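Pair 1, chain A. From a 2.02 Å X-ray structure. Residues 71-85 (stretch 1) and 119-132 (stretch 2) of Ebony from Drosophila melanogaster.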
# COMPACT_ATOMS: atom_id res chain seq x y z
N ARG A 71 16.97 14.14 -0.67
CA ARG A 71 16.08 13.75 0.41
C ARG A 71 14.99 12.81 -0.10
O ARG A 71 14.62 12.84 -1.28
CB ARG A 71 15.44 14.98 1.07
CG ARG A 71 16.45 15.90 1.72
CD ARG A 71 15.78 16.98 2.56
NE ARG A 71 16.76 17.88 3.15
CZ ARG A 71 16.48 19.11 3.57
NH1 ARG A 71 15.24 19.59 3.47
NH2 ARG A 71 17.44 19.87 4.10
N ILE A 72 14.47 11.98 0.80
CA ILE A 72 13.46 10.99 0.45
C ILE A 72 12.10 11.69 0.35
O ILE A 72 11.68 12.39 1.27
CB ILE A 72 13.42 9.86 1.50
CG1 ILE A 72 14.72 9.05 1.46
CG2 ILE A 72 12.23 8.94 1.25
CD1 ILE A 72 14.78 7.94 2.49
N ILE A 73 11.42 11.48 -0.78
CA ILE A 73 10.11 12.07 -1.02
C ILE A 73 9.01 11.04 -1.20
O ILE A 73 7.84 11.42 -1.33
CB ILE A 73 10.12 13.04 -2.22
CG1 ILE A 73 10.49 12.28 -3.51
CG2 ILE A 73 11.09 14.19 -1.99
CD1 ILE A 73 10.17 13.06 -4.77
N GLY A 74 9.34 9.75 -1.23
CA GLY A 74 8.32 8.73 -1.40
C GLY A 74 8.87 7.36 -1.07
O GLY A 74 10.09 7.17 -0.97
N THR A 75 7.96 6.41 -0.91
CA THR A 75 8.40 5.05 -0.62
C THR A 75 7.35 4.05 -1.07
O THR A 75 6.15 4.32 -1.03
CB THR A 75 8.73 4.86 0.88
OG1 THR A 75 9.38 3.60 1.06
CG2 THR A 75 7.46 4.90 1.74
N ALA A 76 7.83 2.89 -1.51
CA ALA A 76 6.98 1.79 -1.95
C ALA A 76 7.40 0.54 -1.18
O ALA A 76 8.52 0.06 -1.35
CB ALA A 76 7.09 1.56 -3.45
N LEU A 77 6.51 0.04 -0.33
CA LEU A 77 6.78 -1.13 0.50
C LEU A 77 6.07 -2.34 -0.11
O LEU A 77 4.85 -2.30 -0.31
CB LEU A 77 6.32 -0.90 1.94
CG LEU A 77 6.78 0.43 2.56
CD1 LEU A 77 6.40 0.50 4.03
CD2 LEU A 77 8.29 0.60 2.38
N ASN A 78 6.83 -3.39 -0.40
CA ASN A 78 6.32 -4.56 -1.10
C ASN A 78 6.75 -5.83 -0.39
O ASN A 78 7.82 -5.89 0.22
CB ASN A 78 6.83 -4.60 -2.54
CG ASN A 78 6.57 -3.32 -3.27
OD1 ASN A 78 5.42 -2.89 -3.37
ND2 ASN A 78 7.62 -2.69 -3.78
N PHE A 79 5.90 -6.85 -0.49
CA PHE A 79 6.19 -8.20 -0.03
C PHE A 79 5.75 -9.19 -1.09
O PHE A 79 4.88 -8.91 -1.92
CB PHE A 79 5.45 -8.54 1.27
CG PHE A 79 6.12 -8.05 2.52
CD1 PHE A 79 7.37 -8.52 2.87
CD2 PHE A 79 5.48 -7.16 3.36
CE1 PHE A 79 7.98 -8.09 4.03
CE2 PHE A 79 6.09 -6.72 4.51
CZ PHE A 79 7.34 -7.19 4.85
N ASP A 80 6.37 -10.36 -1.06
CA ASP A 80 5.77 -11.53 -1.69
C ASP A 80 4.45 -11.82 -0.99
O ASP A 80 4.42 -12.05 0.22
CB ASP A 80 6.73 -12.72 -1.58
CG ASP A 80 6.23 -13.96 -2.33
OD1 ASP A 80 5.01 -14.13 -2.51
OD2 ASP A 80 7.08 -14.77 -2.74
N ALA A 81 3.35 -11.79 -1.76
CA ALA A 81 2.03 -11.96 -1.15
C ALA A 81 1.92 -13.27 -0.38
O ALA A 81 1.14 -13.36 0.57
CB ALA A 81 0.95 -11.88 -2.23
N ARG A 82 2.69 -14.28 -0.77
CA ARG A 82 2.65 -15.58 -0.11
C ARG A 82 3.81 -15.78 0.87
O ARG A 82 4.12 -16.92 1.24
CB ARG A 82 2.65 -16.69 -1.17
CG ARG A 82 1.53 -16.56 -2.20
CD ARG A 82 1.31 -17.87 -2.93
NE ARG A 82 0.32 -17.77 -4.01
CZ ARG A 82 -1.00 -17.70 -3.81
NH1 ARG A 82 -1.83 -17.62 -4.84
NH2 ARG A 82 -1.48 -17.70 -2.58
N ASN A 83 4.44 -14.69 1.32
CA ASN A 83 5.59 -14.77 2.21
C ASN A 83 5.69 -13.49 3.03
O ASN A 83 6.76 -12.88 3.15
CB ASN A 83 6.87 -15.02 1.41
CG ASN A 83 8.03 -15.48 2.28
OD1 ASN A 83 7.82 -16.15 3.29
ND2 ASN A 83 9.25 -15.12 1.90
N GLU A 84 4.57 -13.06 3.61
CA GLU A 84 4.39 -11.85 4.39
C GLU A 84 4.51 -12.13 5.88
O GLU A 84 4.00 -13.16 6.36
CB GLU A 84 3.02 -11.23 4.11
CG GLU A 84 3.03 -10.31 2.91
CD GLU A 84 1.76 -9.49 2.75
OE1 GLU A 84 0.88 -9.56 3.62
OE2 GLU A 84 1.66 -8.78 1.73
N PRO A 85 5.17 -11.25 6.63
CA PRO A 85 5.32 -11.47 8.07
C PRO A 85 3.97 -11.49 8.78
O PRO A 85 3.00 -10.87 8.33
CB PRO A 85 6.18 -10.29 8.53
CG PRO A 85 6.04 -9.26 7.44
CD PRO A 85 5.88 -10.04 6.18
N ILE A 119 3.51 -13.59 -6.72
CA ILE A 119 2.65 -12.43 -6.51
C ILE A 119 3.43 -11.39 -5.73
O ILE A 119 3.74 -11.59 -4.54
CB ILE A 119 1.36 -12.82 -5.78
CG1 ILE A 119 0.70 -14.03 -6.45
CG2 ILE A 119 0.41 -11.66 -5.74
CD1 ILE A 119 -0.53 -14.52 -5.72
N LEU A 120 3.75 -10.27 -6.38
CA LEU A 120 4.34 -9.13 -5.70
C LEU A 120 3.22 -8.26 -5.14
O LEU A 120 2.44 -7.67 -5.90
CB LEU A 120 5.23 -8.32 -6.64
CG LEU A 120 5.96 -7.18 -5.93
CD1 LEU A 120 6.95 -7.74 -4.91
CD2 LEU A 120 6.66 -6.27 -6.93
N HIS A 121 3.15 -8.17 -3.81
CA HIS A 121 2.09 -7.43 -3.13
C HIS A 121 2.59 -6.02 -2.86
O HIS A 121 3.49 -5.82 -2.03
CB HIS A 121 1.69 -8.13 -1.83
CG HIS A 121 0.54 -7.47 -1.13
ND1 HIS A 121 0.30 -7.62 0.22
CD2 HIS A 121 -0.45 -6.67 -1.60
CE1 HIS A 121 -0.78 -6.93 0.55
NE2 HIS A 121 -1.25 -6.35 -0.53
N SER A 122 2.02 -5.05 -3.56
CA SER A 122 2.26 -3.63 -3.27
C SER A 122 1.36 -3.26 -2.11
O SER A 122 0.16 -3.02 -2.30
CB SER A 122 1.99 -2.77 -4.50
OG SER A 122 2.20 -1.40 -4.20
N PHE A 123 1.91 -3.21 -0.91
CA PHE A 123 1.03 -3.08 0.25
C PHE A 123 1.04 -1.70 0.87
O PHE A 123 0.04 -1.33 1.51
CB PHE A 123 1.36 -4.17 1.29
CG PHE A 123 2.49 -3.84 2.21
CD1 PHE A 123 2.25 -3.30 3.46
CD2 PHE A 123 3.79 -4.14 1.86
CE1 PHE A 123 3.29 -3.02 4.33
CE2 PHE A 123 4.84 -3.86 2.73
CZ PHE A 123 4.58 -3.30 3.97
N MET A 124 2.09 -0.90 0.68
CA MET A 124 2.06 0.51 1.07
C MET A 124 2.80 1.35 0.05
O MET A 124 3.85 0.94 -0.47
CB MET A 124 2.67 0.74 2.47
CG MET A 124 1.92 0.07 3.61
SD MET A 124 2.29 0.74 5.24
CE MET A 124 1.33 -0.35 6.28
N MET A 125 2.23 2.51 -0.25
CA MET A 125 2.87 3.53 -1.07
C MET A 125 2.56 4.88 -0.44
O MET A 125 1.41 5.14 -0.06
CB MET A 125 2.35 3.49 -2.52
CG MET A 125 3.39 3.81 -3.57
SD MET A 125 2.79 3.55 -5.26
CE MET A 125 3.68 2.08 -5.75
N GLY A 126 3.57 5.73 -0.31
CA GLY A 126 3.37 7.03 0.30
C GLY A 126 4.34 8.05 -0.25
O GLY A 126 5.42 7.70 -0.76
N THR A 127 3.95 9.32 -0.17
CA THR A 127 4.79 10.44 -0.58
C THR A 127 4.86 11.45 0.55
O THR A 127 3.94 11.54 1.37
CB THR A 127 4.24 11.13 -1.83
OG1 THR A 127 2.91 11.58 -1.56
CG2 THR A 127 4.24 10.20 -3.03
N ALA A 128 5.94 12.22 0.56
CA ALA A 128 6.16 13.20 1.63
C ALA A 128 5.06 14.26 1.65
O ALA A 128 4.49 14.62 0.61
CB ALA A 128 7.54 13.86 1.46
N GLU A 129 4.79 14.77 2.85
CA GLU A 129 3.67 15.69 3.06
C GLU A 129 3.81 16.99 2.27
O GLU A 129 2.80 17.57 1.86
CB GLU A 129 3.54 16.01 4.55
CG GLU A 129 2.14 15.88 5.12
CD GLU A 129 2.07 16.17 6.61
OE1 GLU A 129 3.12 16.10 7.29
OE2 GLU A 129 0.96 16.48 7.10
N LYS A 130 5.03 17.46 2.05
CA LYS A 130 5.27 18.78 1.50
C LYS A 130 5.23 18.81 -0.03
O LYS A 130 5.42 19.88 -0.61
CB LYS A 130 6.63 19.33 1.97
CG LYS A 130 6.75 19.68 3.46
CD LYS A 130 6.67 18.46 4.38
CE LYS A 130 7.64 17.37 3.95
NZ LYS A 130 7.21 16.02 4.41
N LEU A 131 4.99 17.68 -0.68
CA LEU A 131 4.93 17.67 -2.14
C LEU A 131 3.70 18.43 -2.62
O LEU A 131 2.60 18.22 -2.11
CB LEU A 131 4.91 16.23 -2.66
CG LEU A 131 6.12 15.35 -2.34
CD1 LEU A 131 6.08 14.05 -3.13
CD2 LEU A 131 7.42 16.09 -2.61
N ASN A 132 3.90 19.33 -3.59
CA ASN A 132 2.78 19.99 -4.25
C ASN A 132 2.13 19.00 -5.22
O ASN A 132 2.66 17.91 -5.45
CB ASN A 132 3.25 21.29 -4.92
CG ASN A 132 4.22 21.07 -6.08
OD1 ASN A 132 4.14 20.09 -6.82
ND2 ASN A 132 5.14 22.01 -6.25
O HOH W 1 4.09 -15.37 -4.74

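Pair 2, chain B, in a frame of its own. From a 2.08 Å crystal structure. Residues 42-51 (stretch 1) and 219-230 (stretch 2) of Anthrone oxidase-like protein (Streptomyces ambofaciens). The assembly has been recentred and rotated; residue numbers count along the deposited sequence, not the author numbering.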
# COMPACT_ATOMS: atom_id res chain seq x y z
N GLY B 42 -10.20 9.34 15.03
CA GLY B 42 -9.67 9.67 13.73
C GLY B 42 -9.36 8.48 12.83
O GLY B 42 -9.16 8.65 11.63
N TRP B 43 -9.30 7.28 13.41
CA TRP B 43 -9.03 6.09 12.61
C TRP B 43 -10.23 5.78 11.72
O TRP B 43 -11.36 5.67 12.20
CB TRP B 43 -8.71 4.88 13.50
CG TRP B 43 -8.61 3.59 12.71
CD1 TRP B 43 -7.59 3.21 11.90
CD2 TRP B 43 -9.59 2.55 12.65
NE1 TRP B 43 -7.86 1.97 11.35
CE2 TRP B 43 -9.08 1.55 11.79
CE3 TRP B 43 -10.83 2.35 13.25
CZ2 TRP B 43 -9.79 0.38 11.51
CZ3 TRP B 43 -11.53 1.18 12.97
CH2 TRP B 43 -11.01 0.22 12.11
N MSE B 44 -10.00 5.66 10.42
CA MSE B 44 -11.12 5.49 9.49
C MSE B 44 -11.26 4.06 8.97
O MSE B 44 -12.38 3.54 8.82
CB MSE B 44 -10.98 6.47 8.33
CG MSE B 44 -10.96 7.93 8.77
SE MSE B 44 -10.40 9.09 7.31
N SER B 45 -10.13 3.43 8.67
CA SER B 45 -10.18 2.07 8.16
C SER B 45 -8.77 1.50 8.06
O SER B 45 -7.79 2.25 8.02
CB SER B 45 -10.84 2.03 6.78
OG SER B 45 -9.93 2.46 5.76
N SER B 46 -8.70 0.17 8.05
CA SER B 46 -7.46 -0.57 7.81
C SER B 46 -7.79 -1.72 6.88
O SER B 46 -8.87 -2.34 6.99
CB SER B 46 -6.90 -1.16 9.11
OG SER B 46 -6.59 -0.14 10.05
N THR B 47 -6.87 -2.01 5.95
CA THR B 47 -7.03 -3.11 5.01
C THR B 47 -5.75 -3.92 4.99
O THR B 47 -4.71 -3.43 4.55
CB THR B 47 -7.37 -2.60 3.61
OG1 THR B 47 -8.64 -1.94 3.64
CG2 THR B 47 -7.43 -3.76 2.61
N VAL B 48 -5.84 -5.16 5.47
CA VAL B 48 -4.67 -6.01 5.68
C VAL B 48 -4.35 -6.83 4.42
O VAL B 48 -5.24 -7.46 3.85
CB VAL B 48 -4.90 -6.98 6.89
CG1 VAL B 48 -3.70 -7.90 7.10
CG2 VAL B 48 -5.15 -6.19 8.17
N HIS B 49 -3.09 -6.81 4.00
CA HIS B 49 -2.65 -7.53 2.79
C HIS B 49 -1.65 -8.61 3.16
O HIS B 49 -0.77 -8.38 3.99
CB HIS B 49 -1.98 -6.59 1.79
CG HIS B 49 -2.83 -5.44 1.36
ND1 HIS B 49 -3.36 -4.52 2.24
CD2 HIS B 49 -3.22 -5.03 0.13
CE1 HIS B 49 -4.05 -3.62 1.57
NE2 HIS B 49 -3.97 -3.90 0.29
N SER B 50 -1.78 -9.77 2.52
CA SER B 50 -0.90 -10.91 2.74
C SER B 50 0.03 -11.11 1.54
O SER B 50 -0.44 -11.21 0.41
CB SER B 50 -1.74 -12.18 2.94
OG SER B 50 -0.90 -13.31 3.02
N GLY B 51 1.34 -11.16 1.77
CA GLY B 51 2.30 -11.19 0.67
C GLY B 51 2.25 -12.46 -0.16
O GLY B 51 2.07 -13.55 0.39
N ASN B 219 6.32 -5.90 -4.04
CA ASN B 219 5.76 -7.20 -3.65
C ASN B 219 4.33 -7.24 -4.15
O ASN B 219 3.79 -6.22 -4.59
CB ASN B 219 5.84 -7.41 -2.12
CG ASN B 219 5.66 -8.90 -1.71
OD1 ASN B 219 5.61 -9.79 -2.56
ND2 ASN B 219 5.57 -9.15 -0.41
N THR B 220 3.73 -8.43 -4.12
CA THR B 220 2.35 -8.58 -4.55
C THR B 220 1.58 -9.14 -3.37
O THR B 220 2.18 -9.73 -2.48
CB THR B 220 2.23 -9.52 -5.76
OG1 THR B 220 2.82 -10.78 -5.42
CG2 THR B 220 2.96 -8.93 -6.98
N TYR B 221 0.26 -8.97 -3.36
CA TYR B 221 -0.52 -9.29 -2.16
C TYR B 221 -1.91 -9.77 -2.50
O TYR B 221 -2.46 -9.45 -3.55
CB TYR B 221 -0.69 -8.04 -1.28
CG TYR B 221 0.59 -7.45 -0.75
CD1 TYR B 221 1.15 -7.91 0.44
CD2 TYR B 221 1.25 -6.45 -1.45
CE1 TYR B 221 2.33 -7.37 0.92
CE2 TYR B 221 2.44 -5.91 -0.98
CZ TYR B 221 2.98 -6.37 0.20
OH TYR B 221 4.16 -5.82 0.66
N GLN B 222 -2.49 -10.53 -1.57
CA GLN B 222 -3.93 -10.76 -1.54
C GLN B 222 -4.50 -9.93 -0.38
O GLN B 222 -3.91 -9.87 0.70
CB GLN B 222 -4.22 -12.25 -1.32
CG GLN B 222 -5.71 -12.58 -1.16
CD GLN B 222 -5.99 -14.00 -0.65
OE1 GLN B 222 -5.08 -14.71 -0.20
NE2 GLN B 222 -7.25 -14.41 -0.69
N VAL B 223 -5.64 -9.28 -0.58
CA VAL B 223 -6.27 -8.58 0.54
C VAL B 223 -7.01 -9.61 1.36
O VAL B 223 -7.81 -10.35 0.80
CB VAL B 223 -7.25 -7.49 0.09
CG1 VAL B 223 -8.02 -6.94 1.31
CG2 VAL B 223 -6.52 -6.37 -0.65
N VAL B 224 -6.75 -9.66 2.66
CA VAL B 224 -7.33 -10.72 3.49
C VAL B 224 -8.27 -10.23 4.59
O VAL B 224 -8.96 -11.03 5.19
CB VAL B 224 -6.23 -11.64 4.11
CG1 VAL B 224 -5.43 -12.38 3.01
CG2 VAL B 224 -5.30 -10.83 5.01
N HIS B 225 -8.30 -8.92 4.84
CA HIS B 225 -9.10 -8.40 5.94
C HIS B 225 -9.23 -6.89 5.82
O HIS B 225 -8.26 -6.19 5.51
CB HIS B 225 -8.47 -8.79 7.29
CG HIS B 225 -9.36 -8.60 8.48
ND1 HIS B 225 -10.34 -9.50 8.84
CD2 HIS B 225 -9.38 -7.62 9.43
CE1 HIS B 225 -10.94 -9.09 9.94
NE2 HIS B 225 -10.38 -7.95 10.32
N THR B 226 -10.44 -6.40 6.04
CA THR B 226 -10.69 -4.96 6.09
C THR B 226 -11.77 -4.65 7.12
O THR B 226 -12.70 -5.44 7.31
CB THR B 226 -11.16 -4.42 4.72
OG1 THR B 226 -11.12 -2.99 4.74
CG2 THR B 226 -12.58 -4.86 4.44
N ARG B 227 -11.64 -3.48 7.76
CA ARG B 227 -12.58 -3.00 8.75
C ARG B 227 -12.59 -1.47 8.78
O ARG B 227 -11.53 -0.85 8.62
CB ARG B 227 -12.21 -3.52 10.14
CG ARG B 227 -13.31 -3.30 11.16
CD ARG B 227 -12.98 -3.79 12.57
NE ARG B 227 -13.94 -3.18 13.48
CZ ARG B 227 -13.66 -2.29 14.43
NH1 ARG B 227 -12.41 -1.94 14.68
NH2 ARG B 227 -14.65 -1.77 15.16
N SER B 228 -13.76 -0.85 8.99
CA SER B 228 -13.86 0.61 9.10
C SER B 228 -14.28 1.06 10.49
O SER B 228 -14.78 0.25 11.28
CB SER B 228 -14.86 1.17 8.07
OG SER B 228 -14.43 0.89 6.75
N ALA B 229 -14.10 2.35 10.78
CA ALA B 229 -14.48 2.90 12.08
C ALA B 229 -15.87 2.40 12.52
O ALA B 229 -16.83 2.51 11.79
CB ALA B 229 -14.45 4.44 12.06
N GLY B 230 -15.94 1.82 13.71
CA GLY B 230 -17.20 1.39 14.29
C GLY B 230 -17.85 0.19 13.62
O GLY B 230 -18.95 -0.19 14.00

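Both pairs are two antiparallel beta strands, each pair with a one-residue beta bulge. The central backbones superpose with an RMSD of 0.5 Å. In pair 1 the register shifts between L77(A) and N78(A). In pair 2 it shifts between V48(B) and H49(B), the matching positions.

The extra residue is F123(A) in pair 1 and V224(B) in pair 2. Their CA atoms fall 0.2 Å apart. Both have a negative phi and a psi near zero, unlike their extended neighbours. In pair 1 the carbonyl O of L77(A) accepts two hydrogen bonds, from F123(A) N at 3.1 Å and from M124(A) N at 3.2 Å. In pair 2 the O of V48(B) accepts one from V224(B) N at 2.9 Å. The return bond is conserved: L77(A) N to M124(A) O is 2.8 Å, and V48(B) N to H225(B) O is 2.6 Å.

The side chain of the extra residue is used differently. F123(A) reaches over L77(A), with its CE2 3.4 Å from L77(A) CB. Its ring also lies beside that of F79(A). The planes are near parallel but slid apart, so the rings barely overlap. In pair 2 the smaller V224(B) packs its CG2 3.9 Å from V48(B) CG1. V224(B) CG1 lies 3.7 Å from CB of S50(B), the match of F79(A).

T75(A) matches S46(B), and G126(A) matches R227(B). The backbone bonds persist: T75(A) N to G126(A) O is 2.9 Å, and S46(B) N to R227(B) O is 3.1 Å. G126(A) adds no side chain here. R227(B) instead brings its NH1 to 3.6 Å from CH2 of W43(B).

A76(A) and M125(A) make an apolar contact, CB to CE at 4.1 Å. Their matches, T47(B) and T226(B), share a hydrogen bond between their OG1 atoms at 2.9 Å. T47(B) also keeps an apolar contact, its CG2 lying 3.5 Å from CG1 of V223(B).

N78(A) matches H49(B). N78(A) places its CB 3.9 Å from CD1 of L120(A). H49(B) places its CB 3.6 Å from CB of Y221(B), and the edge of its ring points toward the tyrosine face in an offset arrangement.

At the other end the strands are tied alike. A128(A) N bonds to I73(A) O at 2.8 Å, and A229(B) N bonds to M44(B) O at 2.9 Å. M44(B) is selenomethionine.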